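Local coordinates for protein galectin (Ovis aries, PDB 6N44) that is a galectin that binds beta-D-galactose and whose oligomeric assembly is critical for anti-parasitic activity in sheep, at residues 6-11 / 129-134; 56-61 / 79-84; 89-94 / 105-110. All coordinates share one frame; numbering follows the deposited sequence.

Interaction 1: 6-11 / 129-134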
loop_
_atom_site.group_PDB
_atom_site.type_symbol
_atom_site.label_atom_id
_atom_site.label_comp_id
_atom_site.label_asym_id
_atom_site.label_seq_id
_atom_site.Cartn_x
_atom_site.Cartn_y
_atom_site.Cartn_z
ATOM N N LEU A 6 6.432 1.983 20.938
ATOM C CA LEU A 6 5.515 3.095 20.784
ATOM C C LEU A 6 4.464 3.056 21.878
ATOM O O LEU A 6 4.217 2.006 22.481
ATOM C CB LEU A 6 4.843 3.027 19.413
ATOM C CG LEU A 6 5.708 3.306 18.189
ATOM C CD1 LEU A 6 4.921 2.940 16.956
ATOM C CD2 LEU A 6 6.088 4.785 18.156
ATOM N N PRO A 7 3.808 4.183 22.147
ATOM C CA PRO A 7 2.743 4.183 23.152
ATOM C C PRO A 7 1.619 3.239 22.755
ATOM O O PRO A 7 1.338 3.024 21.575
ATOM C CB PRO A 7 2.269 5.643 23.165
ATOM C CG PRO A 7 3.450 6.422 22.676
ATOM C CD PRO A 7 4.040 5.529 21.598
ATOM N N ASN A 8 0.979 2.667 23.762
ATOM C CA ASN A 8 -0.149 1.767 23.554
ATOM C C ASN A 8 -1.219 2.142 24.567
ATOM O O ASN A 8 -1.017 1.960 25.760
ATOM C CB ASN A 8 0.289 0.304 23.712
ATOM C CG ASN A 8 -0.876 -0.679 23.650
ATOM O OD1 ASN A 8 -2.043 -0.305 23.461
ATOM N ND2 ASN A 8 -0.559 -1.949 23.810
ATOM N N PRO A 9 -2.375 2.646 24.098
ATOM C CA PRO A 9 -2.818 2.784 22.699
ATOM C C PRO A 9 -2.018 3.790 21.864
ATOM O O PRO A 9 -1.428 4.745 22.379
ATOM C CB PRO A 9 -4.283 3.254 22.831
ATOM C CG PRO A 9 -4.670 2.914 24.256
ATOM C CD PRO A 9 -3.418 3.068 25.048
ATOM N N TYR A 10 -1.990 3.516 20.566
ATOM C CA TYR A 10 -1.341 4.341 19.560
ATOM C C TYR A 10 -2.433 5.028 18.760
ATOM O O TYR A 10 -3.366 4.364 18.305
ATOM C CB TYR A 10 -0.485 3.482 18.631
ATOM C CG TYR A 10 0.138 4.219 17.472
ATOM C CD1 TYR A 10 1.430 4.720 17.564
ATOM C CD2 TYR A 10 -0.576 4.424 16.275
ATOM C CE1 TYR A 10 2.012 5.422 16.485
ATOM C CE2 TYR A 10 -0.016 5.101 15.206
ATOM C CZ TYR A 10 1.278 5.597 15.318
ATOM O OH TYR A 10 1.826 6.274 14.262
ATOM N N LEU A 11 -2.326 6.344 18.597
ATOM C CA LEU A 11 -3.296 7.119 17.838
ATOM C C LEU A 11 -2.589 7.831 16.700
ATOM O O LEU A 11 -1.481 8.355 16.886
ATOM C CB LEU A 11 -4.007 8.182 18.709
ATOM C CG LEU A 11 -4.797 7.723 19.932
ATOM C CD1 LEU A 11 -5.398 8.951 20.604
ATOM C CD2 LEU A 11 -5.879 6.727 19.546
ATOM N N GLY A 129 -3.944 -3.078 22.390
ATOM C CA GLY A 129 -4.122 -4.454 22.796
ATOM C C GLY A 129 -3.024 -4.894 23.746
ATOM O O GLY A 129 -2.220 -4.101 24.236
ATOM N N ASP A 130 -2.995 -6.194 24.015
ATOM C CA ASP A 130 -1.918 -6.784 24.809
ATOM C C ASP A 130 -0.703 -7.028 23.913
ATOM O O ASP A 130 -0.355 -8.156 23.555
ATOM C CB ASP A 130 -2.418 -8.059 25.469
ATOM C CG ASP A 130 -3.686 -7.819 26.240
ATOM O OD1 ASP A 130 -3.596 -7.144 27.293
ATOM O OD2 ASP A 130 -4.762 -8.260 25.775
ATOM N N ILE A 131 -0.045 -5.925 23.544
ATOM C CA ILE A 131 1.004 -5.971 22.535
ATOM C C ILE A 131 2.153 -5.050 22.919
ATOM O O ILE A 131 1.972 -4.053 23.624
ATOM C CB ILE A 131 0.460 -5.578 21.132
ATOM C CG1 ILE A 131 -0.123 -4.167 21.156
ATOM C CG2 ILE A 131 -0.598 -6.562 20.650
ATOM C CD1 ILE A 131 -0.518 -3.644 19.772
ATOM N N VAL A 132 3.343 -5.393 22.439
ATOM C CA VAL A 132 4.426 -4.429 22.292
ATOM C C VAL A 132 4.410 -3.957 20.842
ATOM O O VAL A 132 4.593 -4.757 19.913
ATOM C CB VAL A 132 5.787 -5.020 22.684
ATOM C CG1 VAL A 132 6.892 -3.972 22.470
ATOM C CG2 VAL A 132 5.768 -5.462 24.149
ATOM N N LEU A 133 4.153 -2.666 20.653
ATOM C CA LEU A 133 4.004 -2.067 19.333
ATOM C C LEU A 133 5.315 -1.380 18.972
ATOM O O LEU A 133 5.754 -0.473 19.688
ATOM C CB LEU A 133 2.851 -1.063 19.334
ATOM C CG LEU A 133 2.606 -0.277 18.041
ATOM C CD1 LEU A 133 2.100 -1.194 16.938
ATOM C CD2 LEU A 133 1.617 0.848 18.292
ATOM N N THR A 134 5.949 -1.817 17.888
ATOM C CA THR A 134 7.242 -1.231 17.546
ATOM C C THR A 134 7.172 -0.195 16.434
ATOM O O THR A 134 7.936 0.772 16.477
ATOM C CB THR A 134 8.275 -2.316 17.172
ATOM O OG1 THR A 134 7.838 -3.057 16.029
ATOM C CG2 THR A 134 8.481 -3.267 18.326
HETATM O O HOH W 1 3.997 -0.668 22.775
HETATM O O HOH W 2 -3.834 -1.158 25.050
#
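In the galectin beta-sandwich, L6, N8 and Y10 of the N-terminal segment lie against G129, I131 and L133, where the chain leaves strand 124-129 of one sheet and enters strand 131-138 of the other. The link at L6 is direct: its backbone N donates to L133 O at 2.8 Å, with an N-H...O angle of 177°. The return bond is bridged, because water 1 donates to L6 O and accepts from L133 N.

N8 reaches the bend between the two strands with its side-chain amide. CG stands anti to the backbone N (chi1 174°), on the side of G129. The amide beyond it presents ND2, which donates to G129 O at 2.8 Å and, less straight, to I131 O at 3.3 Å. Both carbonyl oxygens lie close to the amide plane and are set about a right angle apart as seen from ND2, so a different N-H serves each. OD1 receives water 2, which accepts in turn from G129 N. G129 O also takes a weak bond from I131 N across the inverse gamma turn centred on D130.

The apolar part centres on L133, whose CD2 meets Y10 CB at 3.4 Å and then Y10 CG at 3.8 Å, the two side chains crossing at about a right angle. The same methyl lies 4.1 Å from L6 CB. The far end of Y10 is engaged elsewhere, its OH being hydrogen-bonded to Q12, while L133 also packs on I24 and A26 of strand 19-28.

Chemically, two N-H bonds plus the water on OD1 fix the rotation of the N8 amide, its plane directed at the two carbonyls, so the N-terminal segment is tied to the junction of both sheets by polar contacts flanking one buried leucine.

Interaction 2: 56-61 / 79-84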
loop_
_atom_site.group_PDB
_atom_site.type_symbol
_atom_site.label_atom_id
_atom_site.label_comp_id
_atom_site.label_asym_id
_atom_site.label_seq_id
_atom_site.Cartn_x
_atom_site.Cartn_y
_atom_site.Cartn_z
ATOM N N PHE A 56 -10.957 -4.061 13.527
ATOM C CA PHE A 56 -10.333 -5.370 13.393
ATOM C C PHE A 56 -9.917 -5.811 14.784
ATOM O O PHE A 56 -9.181 -5.090 15.467
ATOM C CB PHE A 56 -9.111 -5.301 12.461
ATOM C CG PHE A 56 -8.302 -6.596 12.370
ATOM C CD1 PHE A 56 -8.547 -7.520 11.364
ATOM C CD2 PHE A 56 -7.268 -6.854 13.259
ATOM C CE1 PHE A 56 -7.789 -8.703 11.259
ATOM C CE2 PHE A 56 -6.501 -8.029 13.160
ATOM C CZ PHE A 56 -6.765 -8.951 12.151
ATOM N N TRP A 57 -10.371 -6.993 15.190
ATOM C CA TRP A 57 -10.167 -7.501 16.538
ATOM C C TRP A 57 -9.661 -8.927 16.457
ATOM O O TRP A 57 -10.199 -9.742 15.703
ATOM C CB TRP A 57 -11.473 -7.447 17.345
ATOM C CG TRP A 57 -11.363 -8.003 18.746
ATOM C CD1 TRP A 57 -11.022 -7.315 19.876
ATOM C CD2 TRP A 57 -11.613 -9.354 19.160
ATOM N NE1 TRP A 57 -11.036 -8.154 20.966
ATOM C CE2 TRP A 57 -11.388 -9.412 20.553
ATOM C CE3 TRP A 57 -11.991 -10.521 18.488
ATOM C CZ2 TRP A 57 -11.555 -10.585 21.293
ATOM C CZ3 TRP A 57 -12.146 -11.697 19.227
ATOM C CH2 TRP A 57 -11.933 -11.714 20.616
ATOM N N TYR A 58 -8.628 -9.231 17.220
ATOM C CA TYR A 58 -8.051 -10.562 17.190
ATOM C C TYR A 58 -7.804 -11.023 18.609
ATOM O O TYR A 58 -7.300 -10.261 19.434
ATOM C CB TYR A 58 -6.715 -10.640 16.417
ATOM C CG TYR A 58 -6.043 -11.978 16.677
ATOM C CD1 TYR A 58 -6.432 -13.113 15.977
ATOM C CD2 TYR A 58 -5.075 -12.119 17.668
ATOM C CE1 TYR A 58 -5.855 -14.348 16.233
ATOM C CE2 TYR A 58 -4.497 -13.349 17.937
ATOM C CZ TYR A 58 -4.891 -14.460 17.219
ATOM O OH TYR A 58 -4.315 -15.690 17.476
ATOM N N CYS A 59 -8.129 -12.284 18.873
ATOM C CA CYS A 59 -7.737 -12.910 20.128
ATOM C C CYS A 59 -7.875 -14.412 19.964
ATOM O O CYS A 59 -8.905 -14.883 19.469
ATOM C CB CYS A 59 -8.598 -12.418 21.290
ATOM S SG CYS A 59 -8.130 -13.100 22.904
ATOM N N ASP A 60 -6.822 -15.142 20.324
ATOM C CA ASP A 60 -6.875 -16.597 20.496
ATOM C C ASP A 60 -7.452 -17.304 19.264
ATOM O O ASP A 60 -8.442 -18.039 19.337
ATOM C CB ASP A 60 -7.676 -16.947 21.752
ATOM C CG ASP A 60 -7.624 -18.426 22.080
ATOM O OD1 ASP A 60 -8.633 -18.965 22.574
ATOM O OD2 ASP A 60 -6.569 -19.044 21.831
ATOM N N GLY A 61 -6.822 -17.049 18.113
ATOM C CA GLY A 61 -7.174 -17.704 16.871
ATOM C C GLY A 61 -8.389 -17.169 16.141
ATOM O O GLY A 61 -8.780 -17.754 15.122
ATOM N N LEU A 79 -13.757 -15.024 11.581
ATOM C CA LEU A 79 -13.021 -16.134 10.988
ATOM C C LEU A 79 -11.942 -16.627 11.940
ATOM O O LEU A 79 -11.627 -15.991 12.949
ATOM C CB LEU A 79 -12.384 -15.748 9.646
ATOM C CG LEU A 79 -11.299 -14.676 9.748
ATOM C CD1 LEU A 79 -10.179 -14.931 8.748
ATOM C CD2 LEU A 79 -11.925 -13.320 9.519
ATOM N N HIS A 80 -11.374 -17.780 11.594
ATOM C CA HIS A 80 -10.261 -18.382 12.309
ATOM C C HIS A 80 -8.976 -18.196 11.515
ATOM O O HIS A 80 -8.977 -18.287 10.285
ATOM C CB HIS A 80 -10.485 -19.881 12.544
ATOM C CG HIS A 80 -11.699 -20.192 13.363
ATOM N ND1 HIS A 80 -11.623 -20.652 14.660
ATOM C CD2 HIS A 80 -13.019 -20.114 13.068
ATOM C CE1 HIS A 80 -12.842 -20.846 15.127
ATOM N NE2 HIS A 80 -13.708 -20.527 14.181
ATOM N N THR A 81 -7.878 -17.947 12.220
ATOM C CA THR A 81 -6.583 -17.863 11.572
ATOM C C THR A 81 -5.518 -18.295 12.561
ATOM O O THR A 81 -5.676 -18.147 13.776
ATOM C CB THR A 81 -6.280 -16.447 11.047
ATOM O OG1 THR A 81 -4.969 -16.423 10.476
ATOM C CG2 THR A 81 -6.337 -15.433 12.173
ATOM N N GLU A 82 -4.435 -18.841 12.024
ATOM C CA GLU A 82 -3.261 -19.194 12.801
ATOM C C GLU A 82 -2.123 -18.205 12.597
ATOM O O GLU A 82 -0.998 -18.470 13.033
ATOM C CB GLU A 82 -2.814 -20.610 12.440
ATOM C CG GLU A 82 -3.776 -21.675 12.936
ATOM C CD GLU A 82 -3.913 -21.664 14.459
ATOM O OE1 GLU A 82 -2.950 -22.073 15.149
ATOM O OE2 GLU A 82 -4.976 -21.240 14.970
ATOM N N ALA A 83 -2.404 -17.059 11.967
ATOM C CA ALA A 83 -1.352 -16.137 11.547
ATOM C C ALA A 83 -0.593 -15.516 12.720
ATOM O O ALA A 83 0.599 -15.222 12.591
ATOM C CB ALA A 83 -1.946 -15.032 10.674
ATOM N N PHE A 84 -1.251 -15.275 13.847
ATOM C CA PHE A 84 -0.635 -14.570 14.977
ATOM C C PHE A 84 -0.096 -15.585 15.975
ATOM O O PHE A 84 -0.847 -16.111 16.791
ATOM C CB PHE A 84 -1.638 -13.657 15.669
ATOM C CG PHE A 84 -2.229 -12.626 14.789
ATOM C CD1 PHE A 84 -1.548 -11.439 14.541
ATOM C CD2 PHE A 84 -3.481 -12.821 14.218
ATOM C CE1 PHE A 84 -2.112 -10.464 13.741
ATOM C CE2 PHE A 84 -4.050 -11.856 13.426
ATOM C CZ PHE A 84 -3.368 -10.668 13.177
HETATM O O HOH W 3 -3.546 -16.633 15.054
HETATM O O HOH W 4 -7.926 -20.542 14.525
#
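Y58, near the end of strand 52-59, lays its ring against F84, four residues past the end of strand 72-80. Starting at the backbone, Y58 CB has F84 CE2 as its nearest atom across the contact. Beyond it the ring begins to overlap: Y58 CD1 comes to 3.4 Å of F84 CD2, and that same F84 atom stands 3.3 Å above the Y58 ring plane, over its centre. Further out, Y58 CE2 and CZ also come up against the methylene, with CZ at 3.7 Å from F84 CB. The side chains slide past each other in opposite directions, and their ring planes are inclined at 39°, so the pair is oblique. At the tip, Y58 OH accepts from G61 N at 2.9 Å and is hydrogen-bonded to water 3, which donates to T81 O and accepts from F84 N.

F84 has a second aromatic neighbour: its CZ meets F56 CZ tip to tip at 3.9 Å. F56 in turn sets its ring edge-to-face with F94, and its side chain lies about 6 Å from that of R55, a residue of the galactose site.

The backbone link is formed by G61, whose O accepts from T81 N at 3.0 Å with the donor 42° out of the carbonyl plane. H80 CA gives the same oxygen a CA-H...O contact. Here the pairing of strands 62-69 and 72-80, seen between L79 and V63, runs out, and T81 OG1 then accepts from A83 N in an ST turn.

The chemistry divides along the tyrosine. Its ring joins an aromatic cluster inside the sandwich, while its hydroxyl, at the rim of that cluster, holds G61 N directly and is linked to T81 O and F84 N through the water.

Interaction 3: 89-94 / 105-110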
loop_
_atom_site.group_PDB
_atom_site.type_symbol
_atom_site.label_atom_id
_atom_site.label_comp_id
_atom_site.label_asym_id
_atom_site.label_seq_id
_atom_site.Cartn_x
_atom_site.Cartn_y
_atom_site.Cartn_z
ATOM N N PRO A 89 7.139 -11.887 16.730
ATOM C CA PRO A 89 6.756 -10.601 16.137
ATOM C C PRO A 89 6.075 -10.825 14.797
ATOM O O PRO A 89 6.426 -11.739 14.045
ATOM C CB PRO A 89 8.092 -9.863 15.987
ATOM C CG PRO A 89 8.985 -10.512 17.028
ATOM C CD PRO A 89 8.583 -11.969 16.993
ATOM N N PHE A 90 5.065 -10.010 14.522
ATOM C CA PHE A 90 4.296 -10.122 13.292
ATOM C C PHE A 90 4.240 -8.770 12.598
ATOM O O PHE A 90 4.437 -7.708 13.209
ATOM C CB PHE A 90 2.870 -10.654 13.558
ATOM C CG PHE A 90 2.056 -9.808 14.530
ATOM C CD1 PHE A 90 1.292 -8.730 14.082
ATOM C CD2 PHE A 90 2.040 -10.104 15.887
ATOM C CE1 PHE A 90 0.536 -7.948 14.980
ATOM C CE2 PHE A 90 1.286 -9.317 16.795
ATOM C CZ PHE A 90 0.534 -8.249 16.340
ATOM N N GLU A 91 3.964 -8.832 11.305
ATOM C CA GLU A 91 3.679 -7.663 10.494
ATOM C C GLU A 91 2.239 -7.738 10.010
ATOM O O GLU A 91 1.882 -8.638 9.242
ATOM C CB GLU A 91 4.634 -7.580 9.307
ATOM C CG GLU A 91 4.310 -6.441 8.393
ATOM C CD GLU A 91 5.259 -6.391 7.211
ATOM O OE1 GLU A 91 4.764 -6.323 6.067
ATOM O OE2 GLU A 91 6.492 -6.449 7.438
ATOM N N LEU A 92 1.422 -6.791 10.449
ATOM C CA LEU A 92 0.019 -6.710 10.080
ATOM C C LEU A 92 -0.160 -5.539 9.119
ATOM O O LEU A 92 0.199 -4.399 9.449
ATOM C CB LEU A 92 -0.847 -6.552 11.328
ATOM C CG LEU A 92 -2.307 -6.136 11.161
ATOM C CD1 LEU A 92 -3.130 -7.203 10.418
ATOM C CD2 LEU A 92 -2.895 -5.853 12.532
ATOM N N GLN A 93 -0.708 -5.819 7.935
ATOM C CA GLN A 93 -0.931 -4.799 6.913
ATOM C C GLN A 93 -2.410 -4.653 6.600
ATOM O O GLN A 93 -3.101 -5.657 6.374
ATOM C CB GLN A 93 -0.204 -5.139 5.611
ATOM C CG GLN A 93 1.287 -4.931 5.625
ATOM C CD GLN A 93 1.896 -5.435 4.335
ATOM O OE1 GLN A 93 1.941 -6.651 4.094
ATOM N NE2 GLN A 93 2.313 -4.504 3.466
ATOM N N PHE A 94 -2.874 -3.405 6.519
ATOM C CA PHE A 94 -4.187 -3.089 5.978
ATOM C C PHE A 94 -4.001 -2.314 4.689
ATOM O O PHE A 94 -3.296 -1.300 4.657
ATOM C CB PHE A 94 -5.042 -2.264 6.958
ATOM C CG PHE A 94 -5.345 -2.971 8.244
ATOM C CD1 PHE A 94 -4.474 -2.880 9.321
ATOM C CD2 PHE A 94 -6.494 -3.727 8.376
ATOM C CE1 PHE A 94 -4.743 -3.530 10.528
ATOM C CE2 PHE A 94 -6.781 -4.387 9.577
ATOM C CZ PHE A 94 -5.900 -4.283 10.661
ATOM N N VAL A 105 -1.040 -10.616 7.036
ATOM C CA VAL A 105 -0.152 -10.834 8.161
ATOM C C VAL A 105 1.072 -11.569 7.633
ATOM O O VAL A 105 0.939 -12.612 6.983
ATOM C CB VAL A 105 -0.837 -11.639 9.282
ATOM C CG1 VAL A 105 0.171 -11.931 10.388
ATOM C CG2 VAL A 105 -2.061 -10.892 9.823
ATOM N N ASN A 106 2.257 -11.028 7.905
ATOM C CA ASN A 106 3.518 -11.623 7.456
ATOM C C ASN A 106 3.478 -11.951 5.963
ATOM O O ASN A 106 3.850 -13.040 5.526
ATOM C CB ASN A 106 3.857 -12.856 8.289
ATOM C CG ASN A 106 3.981 -12.527 9.770
ATOM O OD1 ASN A 106 4.416 -11.440 10.123
ATOM N ND2 ASN A 106 3.574 -13.452 10.636
ATOM N N ASN A 107 2.992 -10.994 5.177
ATOM C CA ASN A 107 2.944 -11.074 3.719
ATOM C C ASN A 107 1.925 -12.085 3.201
ATOM O O ASN A 107 1.943 -12.397 2.014
ATOM C CB ASN A 107 4.328 -11.395 3.120
ATOM C CG ASN A 107 5.398 -10.394 3.549
ATOM O OD1 ASN A 107 5.152 -9.183 3.602
ATOM N ND2 ASN A 107 6.594 -10.898 3.861
ATOM N N LYS A 108 1.032 -12.604 4.049
ATOM C CA LYS A 108 0.014 -13.527 3.567
ATOM C C LYS A 108 -1.373 -12.920 3.732
ATOM O O LYS A 108 -1.649 -12.291 4.756
ATOM C CB LYS A 108 0.084 -14.876 4.309
ATOM C CG LYS A 108 1.415 -15.610 4.080
ATOM C CD LYS A 108 1.212 -17.073 3.787
ATOM C CE LYS A 108 2.545 -17.803 3.637
ATOM N NZ LYS A 108 2.371 -19.265 3.877
ATOM N N PRO A 109 -2.260 -13.086 2.753
ATOM C CA PRO A 109 -3.615 -12.530 2.887
ATOM C C PRO A 109 -4.442 -13.339 3.878
ATOM O O PRO A 109 -4.505 -14.567 3.802
ATOM C CB PRO A 109 -4.185 -12.636 1.466
ATOM C CG PRO A 109 -3.474 -13.803 0.883
ATOM C CD PRO A 109 -2.067 -13.752 1.451
ATOM N N ILE A 110 -5.090 -12.637 4.799
ATOM C CA ILE A 110 -5.895 -13.257 5.838
ATOM C C ILE A 110 -7.385 -13.093 5.569
ATOM O O ILE A 110 -8.149 -14.045 5.738
ATOM C CB ILE A 110 -5.533 -12.699 7.232
ATOM C CG1 ILE A 110 -4.060 -12.962 7.533
ATOM C CG2 ILE A 110 -6.401 -13.331 8.297
ATOM C CD1 ILE A 110 -3.610 -14.348 7.189
HETATM O O HOH W 5 4.324 -13.856 13.518
HETATM O O HOH W 6 2.183 -8.451 6.083
HETATM O O HOH W 7 7.151 -8.108 4.403
#
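L92 and V105 turn their side chains to the same face of the five-stranded sheet and cross obliquely, with L92 CD1 at 3.9 Å from V105 CG2. They form an antiparallel non-hydrogen-bonded pair, the last before strand 100-105 enters the type I' turn V105-K108. Past it, N106 N donates to E91 O at 2.8 Å, lying in the carbonyl plane.

N106 sends its CB away from 89-94, yet CG sits anti to the carbonyl carbon, and from there OD1 turns back to accept from E91 N at 2.9 Å. The N-H...O angle is 165°, and the donor is tilted 29° from the amide carbonyl plane. A side-chain oxygen thus supplies the acceptor where the strand pairing stops. N106 ND2 reaches P89 O through water 5.

The flat ends of E91 and N107 are nearly perpendicular, their planes 87° apart, with E91 OE1 and N107 OD1 separated by 3.8 Å. Q93 and N107 are turned similarly, and water 6 accepts from N107 N.

On the inner side of this hairpin end, L92 packs on L38 and V40 of strand 37-43 in the other sheet, while V105 meets A83 and F84 of the loop after strand 72-80. Strand 19-28 flanks 90-97 on its other edge, and Q93 NE2 bonds C19 O of the second subunit.

How the interactions relate
From the N terminus, segment 6-11 meets its partner only when the chain reaches 129-134, so interaction 1 closes a loop of nearly the whole domain and joins the N-terminal segment to the junction of both sheets. Interactions 2 and 3 are nested inside that loop and lie in series, the first closing at 79-84 before the second opens at 89-94. Interaction 2 ties strand 52-59 to the exit of 72-80; interaction 3 closes a short hairpin loop in the opposite sheet. These two touch, F84 CZ lying 3.6 Å from V105 CG2, whereas interaction 1 stands apart, its centre about 17 Å from that of interaction 3.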